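Local coordinates for protein trimethylamine-N-oxide reductase (Haemophilus influenzae, PDB 7L5I) that probably reduces trimethylamine N-oxide and related substrates at a molybdenum centre carried by two guanosine dinucleotide pterin cofactors, at residues A[367-372]-A[380-385]; A[291-296]-A[631-636]; A[200-205]-A[343-348]; A[279-284]-A[334-339]. All coordinates share one frame; numbering follows the deposited sequence.

Contact 1 of 4, residues A[367-372]-A[380-385]; sequences TLASML and GGFGLS
Ala-369 meets Phe-382 where helix 359-372 lies on strand 381-383. The methyl CB of Ala-369 touches the ring at CD1 of Phe-382, 3.8 Å away. CB of Ala-369 is also 4.1 Å from CB of Phe-382, so the methyl rests at the root of the ring and not over its far end. Its approach to the ring is oblique. Gly-381 supplies the rest of the contact through its backbone: its carbonyl O is 4.3 Å from CB of Ala-369. The small side chain of Ala-369 lets the backbones come close, with CA of Ala-369 and CA of Gly-381 5.5 Å apart.

The ring is set by its first torsion. CG of Phe-382 sits between the backbone N and the carbonyl carbon (chi1 67°), which keeps CD1 beside the helix. Val-366, one turn earlier on the helix, and Glu-191 also touch the Phe-382 side chain. At the backbone angles of Gly-381 (phi 104°, psi -128°) a CB would crowd the carbonyl O of Gly-380. The Gly-381 backbone is hydrogen-bonded to Thr-344 and Leu-346 of the neighbouring strand, which fixes the edge strand under the helix.

This is the last part of a beta-alpha-beta crossover. Strand 344-348 leads into helix 359-372, and the chain then returns as strand 381-383, parallel to the first and next to it in a five-stranded sheet. No hydrogen bond passes between the two segments. The helix therefore sits on this strand through close apolar packing at one alanine, while the backbone of Gly-381 and Gly-383 bonds to the neighbouring strand.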
# COMPACT_ATOMS: atom_id res chain seq x y z
N THR A 367 -20.80 2.97 -9.92
CA THR A 367 -22.12 2.74 -10.51
C THR A 367 -23.22 2.89 -9.47
O THR A 367 -24.24 3.55 -9.70
CB THR A 367 -22.13 1.34 -11.13
OG1 THR A 367 -21.20 1.27 -12.22
CG2 THR A 367 -23.50 0.96 -11.64
N LEU A 368 -23.02 2.30 -8.29
CA LEU A 368 -23.98 2.49 -7.21
C LEU A 368 -24.14 3.96 -6.83
O LEU A 368 -25.27 4.47 -6.68
CB LEU A 368 -23.56 1.64 -6.00
CG LEU A 368 -24.47 1.73 -4.80
CD1 LEU A 368 -25.89 1.28 -5.15
CD2 LEU A 368 -23.92 0.90 -3.64
N ALA A 369 -23.02 4.68 -6.67
CA ALA A 369 -23.08 6.10 -6.36
C ALA A 369 -23.81 6.88 -7.45
O ALA A 369 -24.53 7.85 -7.15
CB ALA A 369 -21.65 6.64 -6.17
N SER A 370 -23.64 6.47 -8.70
CA SER A 370 -24.35 7.11 -9.81
C SER A 370 -25.85 6.89 -9.70
O SER A 370 -26.64 7.81 -9.92
CB SER A 370 -23.84 6.57 -11.15
OG SER A 370 -22.46 6.94 -11.33
N MET A 371 -26.25 5.67 -9.35
CA MET A 371 -27.67 5.39 -9.19
C MET A 371 -28.28 6.17 -8.03
O MET A 371 -29.45 6.57 -8.09
CB MET A 371 -27.88 3.89 -8.99
CG MET A 371 -27.51 3.07 -10.18
SD MET A 371 -27.70 1.29 -10.01
CE MET A 371 -29.49 1.16 -9.90
N LEU A 372 -27.52 6.41 -6.96
CA LEU A 372 -28.00 7.22 -5.86
C LEU A 372 -28.10 8.69 -6.25
O LEU A 372 -28.94 9.41 -5.71
CB LEU A 372 -27.07 7.06 -4.66
CG LEU A 372 -27.09 5.68 -4.01
CD1 LEU A 372 -25.97 5.56 -3.02
CD2 LEU A 372 -28.41 5.52 -3.32
N GLY A 380 -21.94 14.28 -0.51
CA GLY A 380 -22.49 13.14 -1.20
C GLY A 380 -21.61 12.48 -2.25
O GLY A 380 -20.62 13.06 -2.71
N GLY A 381 -21.98 11.27 -2.64
CA GLY A 381 -21.31 10.60 -3.75
C GLY A 381 -20.36 9.53 -3.26
O GLY A 381 -20.75 8.63 -2.51
N PHE A 382 -19.12 9.59 -3.73
CA PHE A 382 -18.13 8.58 -3.35
C PHE A 382 -16.77 9.25 -3.25
O PHE A 382 -16.54 10.34 -3.79
CB PHE A 382 -18.06 7.42 -4.36
CG PHE A 382 -17.53 7.83 -5.69
CD1 PHE A 382 -18.35 8.42 -6.63
CD2 PHE A 382 -16.19 7.67 -6.01
CE1 PHE A 382 -17.86 8.84 -7.85
CE2 PHE A 382 -15.70 8.09 -7.22
CZ PHE A 382 -16.53 8.68 -8.15
N GLY A 383 -15.87 8.56 -2.57
CA GLY A 383 -14.49 8.98 -2.49
C GLY A 383 -13.62 7.75 -2.31
O GLY A 383 -13.96 6.87 -1.51
N LEU A 384 -12.50 7.70 -3.02
CA LEU A 384 -11.64 6.53 -3.01
C LEU A 384 -10.31 6.78 -2.31
O LEU A 384 -9.37 5.97 -2.46
CB LEU A 384 -11.40 6.02 -4.44
CG LEU A 384 -12.63 5.74 -5.30
CD1 LEU A 384 -12.27 5.07 -6.62
CD2 LEU A 384 -13.60 4.89 -4.46
N SER A 385 -10.20 7.88 -1.56
CA SER A 385 -9.01 8.13 -0.76
C SER A 385 -9.32 8.76 0.60
O SER A 385 -8.44 9.40 1.18
CB SER A 385 -8.04 9.03 -1.53
OG SER A 385 -6.75 8.98 -0.94

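Contact 2 of 4, residues A[291-296]-A[631-636]; sequences DFLKKY and IEIFSD
Ile-631 is held to Tyr-296 by a backbone hydrogen bond. The N of Ile-631 donates to the O of Tyr-296 at 3.0 Å, with an N-H...O angle of 158°. The side chain of Ile-631 folds against the same oxygen: its CB and CG1 are each 3.5 Å from O of Tyr-296. CG1 of Ile-631 stands beside its own backbone N (chi1 -58°), which brings it against the oxygen that this N is bonded to.

This bond lies at the end of helix 290-296, where the chain passes directly into strand 297-298. That short strand pairs in parallel with strand 631-632, and Ser-298 continues the backbone bonding to Ile-631. Beyond the strand start, Glu-632 is the centre of an inverse gamma turn, closed by a weak bond from Ile-633 N to Ile-631 O. The CB atoms of both isoleucines point toward the helix.

Two apolar pairs add to the contact. CD1 of Ile-631 comes to the edge of the Phe-292 ring, near its plane, 4.3 Å from CZ of Phe-292. CD2 of Leu-293 meets CD1 of Ile-633 at 4.0 Å, and these two side chains cross at about a right angle.

Aromatic packing backs the helix side. CD2 of Tyr-296 lies over one face of the Phe-292 ring, 3.3 Å above its plane and offset toward the rim. The Tyr-296 ring also packs edge-to-face with Phe-615, and its OH is hydrogen-bonded to O of Arg-616.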
# COMPACT_ATOMS: atom_id res chain seq x y z
N ASP A 291 -32.95 10.74 -13.62
CA ASP A 291 -32.52 11.97 -14.26
C ASP A 291 -31.00 12.09 -14.23
O ASP A 291 -30.36 12.42 -15.24
CB ASP A 291 -33.14 13.18 -13.56
CG ASP A 291 -34.64 13.26 -13.74
OD1 ASP A 291 -35.13 12.81 -14.79
OD2 ASP A 291 -35.32 13.78 -12.82
N PHE A 292 -30.41 11.84 -13.07
CA PHE A 292 -28.96 11.81 -12.96
C PHE A 292 -28.36 10.80 -13.93
O PHE A 292 -27.39 11.10 -14.65
CB PHE A 292 -28.52 11.51 -11.53
CG PHE A 292 -27.03 11.54 -11.36
CD1 PHE A 292 -26.27 10.46 -11.67
CD2 PHE A 292 -26.40 12.70 -10.96
CE1 PHE A 292 -24.90 10.48 -11.57
CE2 PHE A 292 -25.02 12.74 -10.85
CZ PHE A 292 -24.27 11.61 -11.17
N LEU A 293 -28.90 9.58 -13.97
CA LEU A 293 -28.29 8.54 -14.78
C LEU A 293 -28.29 8.93 -16.26
O LEU A 293 -27.31 8.72 -16.97
CB LEU A 293 -29.00 7.22 -14.55
CG LEU A 293 -28.75 6.62 -13.17
CD1 LEU A 293 -29.80 5.60 -12.82
CD2 LEU A 293 -27.37 5.96 -13.13
N LYS A 294 -29.38 9.53 -16.73
CA LYS A 294 -29.45 9.91 -18.13
C LYS A 294 -28.47 11.03 -18.46
O LYS A 294 -27.85 11.02 -19.52
CB LYS A 294 -30.87 10.37 -18.48
CG LYS A 294 -30.98 10.84 -19.91
CD LYS A 294 -32.42 11.06 -20.34
CE LYS A 294 -32.52 11.14 -21.86
NZ LYS A 294 -33.81 11.74 -22.32
N LYS A 295 -28.32 11.99 -17.56
CA LYS A 295 -27.57 13.21 -17.84
C LYS A 295 -26.07 13.02 -17.62
O LYS A 295 -25.28 13.65 -18.32
CB LYS A 295 -28.10 14.32 -16.95
CG LYS A 295 -27.48 15.69 -17.18
CD LYS A 295 -28.21 16.76 -16.36
CE LYS A 295 -27.59 18.13 -16.60
NZ LYS A 295 -27.99 19.15 -15.59
N TYR A 296 -25.67 12.17 -16.68
CA TYR A 296 -24.28 12.12 -16.24
C TYR A 296 -23.59 10.78 -16.44
O TYR A 296 -22.39 10.66 -16.13
CB TYR A 296 -24.21 12.50 -14.75
CG TYR A 296 -24.70 13.89 -14.41
CD1 TYR A 296 -23.88 15.01 -14.57
CD2 TYR A 296 -25.99 14.09 -13.93
CE1 TYR A 296 -24.34 16.27 -14.25
CE2 TYR A 296 -26.45 15.33 -13.59
CZ TYR A 296 -25.63 16.43 -13.77
OH TYR A 296 -26.11 17.67 -13.42
N ILE A 631 -19.78 9.50 -16.94
CA ILE A 631 -19.43 8.30 -16.19
C ILE A 631 -19.78 7.05 -17.00
O ILE A 631 -20.94 6.82 -17.33
CB ILE A 631 -20.16 8.27 -14.84
CG1 ILE A 631 -19.82 9.50 -14.02
CG2 ILE A 631 -19.81 7.00 -14.08
CD1 ILE A 631 -20.75 9.70 -12.82
N GLU A 632 -18.79 6.19 -17.23
CA GLU A 632 -18.96 5.04 -18.13
C GLU A 632 -19.35 3.82 -17.30
O GLU A 632 -18.51 3.04 -16.87
CB GLU A 632 -17.71 4.81 -18.96
CG GLU A 632 -17.30 6.00 -19.79
CD GLU A 632 -17.40 5.76 -21.29
OE1 GLU A 632 -16.87 4.73 -21.77
OE2 GLU A 632 -18.01 6.61 -21.98
N ILE A 633 -20.65 3.66 -17.09
CA ILE A 633 -21.15 2.43 -16.48
C ILE A 633 -20.97 1.26 -17.42
O ILE A 633 -20.58 0.17 -17.01
CB ILE A 633 -22.62 2.62 -16.08
CG1 ILE A 633 -22.71 3.65 -14.96
CG2 ILE A 633 -23.22 1.28 -15.65
CD1 ILE A 633 -24.14 3.96 -14.52
N PHE A 634 -21.25 1.46 -18.71
CA PHE A 634 -20.81 0.57 -19.78
C PHE A 634 -19.69 1.26 -20.52
O PHE A 634 -19.84 2.42 -20.94
CB PHE A 634 -21.96 0.25 -20.73
CG PHE A 634 -21.61 -0.81 -21.75
CD1 PHE A 634 -20.97 -0.47 -22.92
CD2 PHE A 634 -21.91 -2.14 -21.52
CE1 PHE A 634 -20.66 -1.43 -23.85
CE2 PHE A 634 -21.59 -3.11 -22.45
CZ PHE A 634 -20.96 -2.75 -23.61
N SER A 635 -18.55 0.58 -20.64
CA SER A 635 -17.39 1.08 -21.37
C SER A 635 -17.25 0.26 -22.64
O SER A 635 -16.90 -0.93 -22.59
CB SER A 635 -16.12 0.96 -20.54
OG SER A 635 -14.98 1.16 -21.37
N ASP A 636 -17.52 0.89 -23.78
CA ASP A 636 -17.33 0.19 -25.06
C ASP A 636 -15.86 -0.14 -25.28
O ASP A 636 -15.54 -1.17 -25.86
CB ASP A 636 -17.88 1.08 -26.19
CG ASP A 636 -18.13 0.31 -27.48
OD1 ASP A 636 -18.97 -0.62 -27.47
OD2 ASP A 636 -17.52 0.66 -28.51

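Contact 3 of 4, residues A[200-205]-A[343-348]; sequences ESILES and RTMLMG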
# COMPACT_ATOMS: atom_id res chain seq x y z
N GLU A 200 -14.83 19.25 5.66
CA GLU A 200 -15.78 20.18 6.26
C GLU A 200 -17.16 20.03 5.62
O GLU A 200 -18.19 20.19 6.31
CB GLU A 200 -15.30 21.63 6.11
CG GLU A 200 -14.00 21.92 6.87
CD GLU A 200 -14.14 21.81 8.40
OE1 GLU A 200 -15.28 21.80 8.92
OE2 GLU A 200 -13.09 21.74 9.09
N SER A 201 -17.22 19.71 4.33
CA SER A 201 -18.49 19.45 3.67
C SER A 201 -19.14 18.18 4.21
O SER A 201 -20.36 18.13 4.39
CB SER A 201 -18.27 19.38 2.17
OG SER A 201 -19.44 19.10 1.42
N ILE A 202 -18.34 17.12 4.43
CA ILE A 202 -18.87 15.89 5.01
C ILE A 202 -19.46 16.18 6.40
O ILE A 202 -20.59 15.79 6.71
CB ILE A 202 -17.77 14.81 5.11
CG1 ILE A 202 -17.11 14.52 3.75
CG2 ILE A 202 -18.33 13.51 5.70
CD1 ILE A 202 -18.06 14.28 2.64
N LEU A 203 -18.69 16.87 7.24
CA LEU A 203 -19.14 17.12 8.60
C LEU A 203 -20.46 17.86 8.61
O LEU A 203 -21.35 17.57 9.40
CB LEU A 203 -18.09 17.93 9.37
CG LEU A 203 -16.77 17.31 9.79
CD1 LEU A 203 -15.96 18.33 10.59
CD2 LEU A 203 -17.02 16.07 10.62
N GLU A 204 -20.60 18.84 7.73
CA GLU A 204 -21.77 19.70 7.69
C GLU A 204 -22.95 19.02 7.02
O GLU A 204 -24.09 19.19 7.47
CB GLU A 204 -21.36 20.99 6.96
CG GLU A 204 -22.44 22.01 6.78
CD GLU A 204 -21.92 23.25 6.07
OE1 GLU A 204 -21.13 23.11 5.11
OE2 GLU A 204 -22.28 24.37 6.48
N SER A 205 -22.72 18.24 5.97
CA SER A 205 -23.79 17.83 5.10
C SER A 205 -24.01 16.33 4.97
O SER A 205 -25.09 15.95 4.51
CB SER A 205 -23.58 18.38 3.67
OG SER A 205 -23.75 19.78 3.66
N ARG A 343 -28.31 12.01 2.78
CA ARG A 343 -27.09 12.41 2.07
C ARG A 343 -25.96 11.49 2.51
O ARG A 343 -25.57 11.49 3.69
CB ARG A 343 -26.77 13.87 2.36
CG ARG A 343 -25.55 14.42 1.64
CD ARG A 343 -25.70 14.41 0.11
NE ARG A 343 -26.94 15.04 -0.33
CZ ARG A 343 -27.13 16.35 -0.41
NH1 ARG A 343 -26.17 17.22 -0.11
NH2 ARG A 343 -28.31 16.81 -0.82
N THR A 344 -25.44 10.69 1.58
CA THR A 344 -24.55 9.57 1.86
C THR A 344 -23.25 9.70 1.07
O THR A 344 -23.27 9.95 -0.13
CB THR A 344 -25.26 8.27 1.48
OG1 THR A 344 -26.43 8.15 2.31
CG2 THR A 344 -24.38 7.04 1.69
N MET A 345 -22.12 9.52 1.78
CA MET A 345 -20.80 9.44 1.15
C MET A 345 -20.31 8.01 1.23
O MET A 345 -20.09 7.47 2.33
CB MET A 345 -19.81 10.38 1.84
CG MET A 345 -18.38 10.32 1.26
SD MET A 345 -18.25 10.73 -0.49
CE MET A 345 -18.35 12.50 -0.41
N LEU A 346 -20.08 7.39 0.07
CA LEU A 346 -19.52 6.04 -0.01
C LEU A 346 -17.99 6.12 -0.06
O LEU A 346 -17.42 6.50 -1.08
CB LEU A 346 -20.05 5.32 -1.24
CG LEU A 346 -21.56 5.16 -1.37
CD1 LEU A 346 -21.91 4.47 -2.65
CD2 LEU A 346 -22.11 4.36 -0.22
N MET A 347 -17.33 5.74 1.04
CA MET A 347 -15.87 5.79 1.13
C MET A 347 -15.29 4.40 0.85
O MET A 347 -15.30 3.51 1.71
CB MET A 347 -15.45 6.28 2.51
CG MET A 347 -16.07 7.60 2.91
SD MET A 347 -15.47 8.20 4.50
CE MET A 347 -15.99 9.93 4.40
N GLY A 348 -14.78 4.22 -0.36
CA GLY A 348 -14.25 2.95 -0.75
C GLY A 348 -12.77 2.82 -0.47
O GLY A 348 -11.97 3.55 -1.07
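Ile-202 and Met-345 form the buried, closer part of this contact. In one of the two modelled conformers of Ile-202, its CD1 is 3.5 Å from CE of Met-345. This close approach is uncertain because the isoleucine is modelled in two ways. The two side chains cross at about a right angle. Met-345 leaves the strand with CG opposite the backbone N (chi1 179°) and then bends at chi2 and chi3, which turns its terminal methyl to the isoleucine. Met-347 is a looser neighbour: its CE is 4.5 Å from CG2 of Ile-202. Phe-238 and Ile-209 also touch Ile-202.

The other end is partly exposed and of a different kind. Ser-205 closes helix 199-205, and its carbonyl O lies against the aliphatic part of Arg-343, 3.3 Å from CG and 3.4 Å from CB of that arginine. Two bends in the Arg-343 chain carry its guanidinium to the loop, where NH1 is hydrogen-bonded to O of Pro-378.

Helix 199-205 runs into strand 208-212, which pairs in parallel with strand 344-348. The helix covers part of one face of the parallel sheet, over these two strands. Leu-346 points the other way and packs on helix 359-372, giving the layered order of a Rossmann-like alpha/beta fold. The Met-347 side chain is about 10 Å from a bound MGD.

No hydrogen bond links the two segments. The methyl of Met-345 packs on Ile-202, with that of Met-347 more distant. On the partly exposed side the helix-terminal carbonyl meets the arginine through carbon, so its charge can have at most a weak, longer-range effect on the helix end.

Contact 4 of 4, residues A[279-284]-A[334-339]; sequences AHTLVE and QLAADF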
# COMPACT_ATOMS: atom_id res chain seq x y z
N ALA A 279 -28.39 -2.10 -5.50
CA ALA A 279 -28.80 -1.42 -6.72
C ALA A 279 -30.15 -1.94 -7.19
O ALA A 279 -31.02 -1.15 -7.59
CB ALA A 279 -27.75 -1.63 -7.82
N HIS A 280 -30.33 -3.25 -7.15
CA HIS A 280 -31.61 -3.82 -7.59
C HIS A 280 -32.75 -3.32 -6.72
O HIS A 280 -33.83 -3.01 -7.23
CB HIS A 280 -31.53 -5.35 -7.56
CG HIS A 280 -32.79 -6.01 -7.99
ND1 HIS A 280 -33.88 -6.14 -7.16
CD2 HIS A 280 -33.16 -6.54 -9.19
CE1 HIS A 280 -34.86 -6.73 -7.83
NE2 HIS A 280 -34.45 -6.98 -9.06
N THR A 281 -32.52 -3.23 -5.41
CA THR A 281 -33.53 -2.69 -4.51
C THR A 281 -33.83 -1.24 -4.85
O THR A 281 -35.00 -0.83 -4.84
CB THR A 281 -33.07 -2.81 -3.05
OG1 THR A 281 -32.72 -4.17 -2.75
CG2 THR A 281 -34.20 -2.39 -2.09
N LEU A 282 -32.80 -0.43 -5.17
CA LEU A 282 -33.09 0.95 -5.55
C LEU A 282 -34.08 1.00 -6.72
O LEU A 282 -35.00 1.82 -6.73
CB LEU A 282 -31.82 1.69 -5.94
CG LEU A 282 -30.82 1.91 -4.82
CD1 LEU A 282 -29.59 2.55 -5.43
CD2 LEU A 282 -31.40 2.75 -3.72
N VAL A 283 -33.84 0.19 -7.74
CA VAL A 283 -34.71 0.20 -8.92
C VAL A 283 -36.11 -0.25 -8.53
O VAL A 283 -37.10 0.40 -8.88
CB VAL A 283 -34.11 -0.69 -10.03
CG1 VAL A 283 -35.05 -0.79 -11.20
CG2 VAL A 283 -32.79 -0.11 -10.50
N GLU A 284 -36.20 -1.35 -7.78
CA GLU A 284 -37.49 -1.92 -7.36
C GLU A 284 -38.33 -0.94 -6.55
O GLU A 284 -39.56 -0.98 -6.62
CB GLU A 284 -37.20 -3.19 -6.54
CG GLU A 284 -38.36 -3.96 -5.97
CD GLU A 284 -37.89 -5.21 -5.22
OE1 GLU A 284 -37.63 -5.14 -4.00
OE2 GLU A 284 -37.76 -6.27 -5.88
N GLN A 334 -32.49 -2.47 3.53
CA GLN A 334 -32.50 -1.31 4.42
C GLN A 334 -31.32 -0.38 4.15
O GLN A 334 -31.46 0.85 4.23
CB GLN A 334 -32.52 -1.77 5.87
CG GLN A 334 -32.92 -0.67 6.85
CD GLN A 334 -34.15 0.11 6.39
OE1 GLN A 334 -34.15 1.34 6.37
NE2 GLN A 334 -35.20 -0.62 6.00
N LEU A 335 -30.15 -0.94 3.80
CA LEU A 335 -29.04 -0.11 3.36
C LEU A 335 -29.44 0.71 2.14
O LEU A 335 -29.19 1.93 2.09
CB LEU A 335 -27.82 -0.97 3.03
CG LEU A 335 -27.14 -1.64 4.21
CD1 LEU A 335 -26.12 -2.66 3.70
CD2 LEU A 335 -26.52 -0.60 5.12
N ALA A 336 -30.06 0.06 1.16
CA ALA A 336 -30.44 0.78 -0.05
C ALA A 336 -31.37 1.94 0.28
O ALA A 336 -31.19 3.06 -0.20
CB ALA A 336 -31.11 -0.17 -1.05
N ALA A 337 -32.38 1.69 1.12
CA ALA A 337 -33.34 2.74 1.44
C ALA A 337 -32.66 3.89 2.16
O ALA A 337 -32.93 5.06 1.89
CB ALA A 337 -34.47 2.17 2.31
N ASP A 338 -31.75 3.57 3.08
CA ASP A 338 -31.09 4.59 3.86
C ASP A 338 -30.11 5.39 3.01
O ASP A 338 -30.04 6.61 3.13
CB ASP A 338 -30.39 3.98 5.06
CG ASP A 338 -31.37 3.37 6.07
OD1 ASP A 338 -32.59 3.59 5.92
OD2 ASP A 338 -30.93 2.66 7.00
N PHE A 339 -29.36 4.71 2.13
CA PHE A 339 -28.41 5.44 1.29
C PHE A 339 -29.14 6.46 0.42
O PHE A 339 -28.61 7.54 0.13
CB PHE A 339 -27.64 4.50 0.36
CG PHE A 339 -26.70 3.54 1.05
CD1 PHE A 339 -26.45 3.60 2.40
CD2 PHE A 339 -26.06 2.58 0.30
CE1 PHE A 339 -25.57 2.69 3.01
CE2 PHE A 339 -25.18 1.67 0.89
CZ PHE A 339 -24.94 1.74 2.24
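Helix-to-helix packing centred on Ala-336 joins helix 271-284 to helix 329-341. It is a small, buried, apolar contact between helix 329-341, which lies on the five-stranded parallel sheet, and helix 271-284, which packs on it and on helix 359-372. Ala-336 points its methyl at helix 271-284 and is met there by two consecutive residues. The CB of Thr-281 is 3.8 Å from CB of Ala-336, and its methyl CG2 is 3.9 Å from the same CB. From the next position, Leu-282 brings its CD2 to 4.0 Å from CB of Ala-336. CD2 of Leu-282 also lies 3.5 Å from O of Ala-336. The alanine lets the helices approach closely: CA of Leu-282 and CA of Ala-336 are 6.1 Å apart.

Thr-281 shows its carbon side to the partner. Its OG1 stands beside its own backbone N (chi1 -54°) and is hydrogen-bonded to O of Gly-277, one turn back. The hydroxyl is thus satisfied within its own helix, and the methyl can join the apolar packing.

Leu-282 also touches Leu-368 and Leu-372 of helix 359-372. Helix 329-341 is tied on by a salt bridge from Asp-338 to Arg-244. Its Phe-339 packs on Val-210 of strand 208-212. This layering is consistent with a Rossmann-like alpha/beta fold, here with strand order 3-2-1-4-5 in the parallel sheet that helix 329-341 covers.

In the fold
From the N terminus, residues 200-205 open contact 3 first. Contact 4 opens at 279-284 and contact 2 at 291-296. Residues 334-339 then close contact 4, and residues 343-348 close contact 3, so contact 4 lies wholly within the span of contact 3. Contact 1 opens and closes next, after both, but inside the long span of contact 2. Contact 2 closes last, at 631-636, and crosses contacts 3 and 4. Contacts 1 and 3 meet in the parallel sheet, where strands 344-348 and 381-383 are neighbours. Helix 359-372 links contact 1 to contacts 2 and 4. Contact 2 ties this layered region to a distant part of the chain.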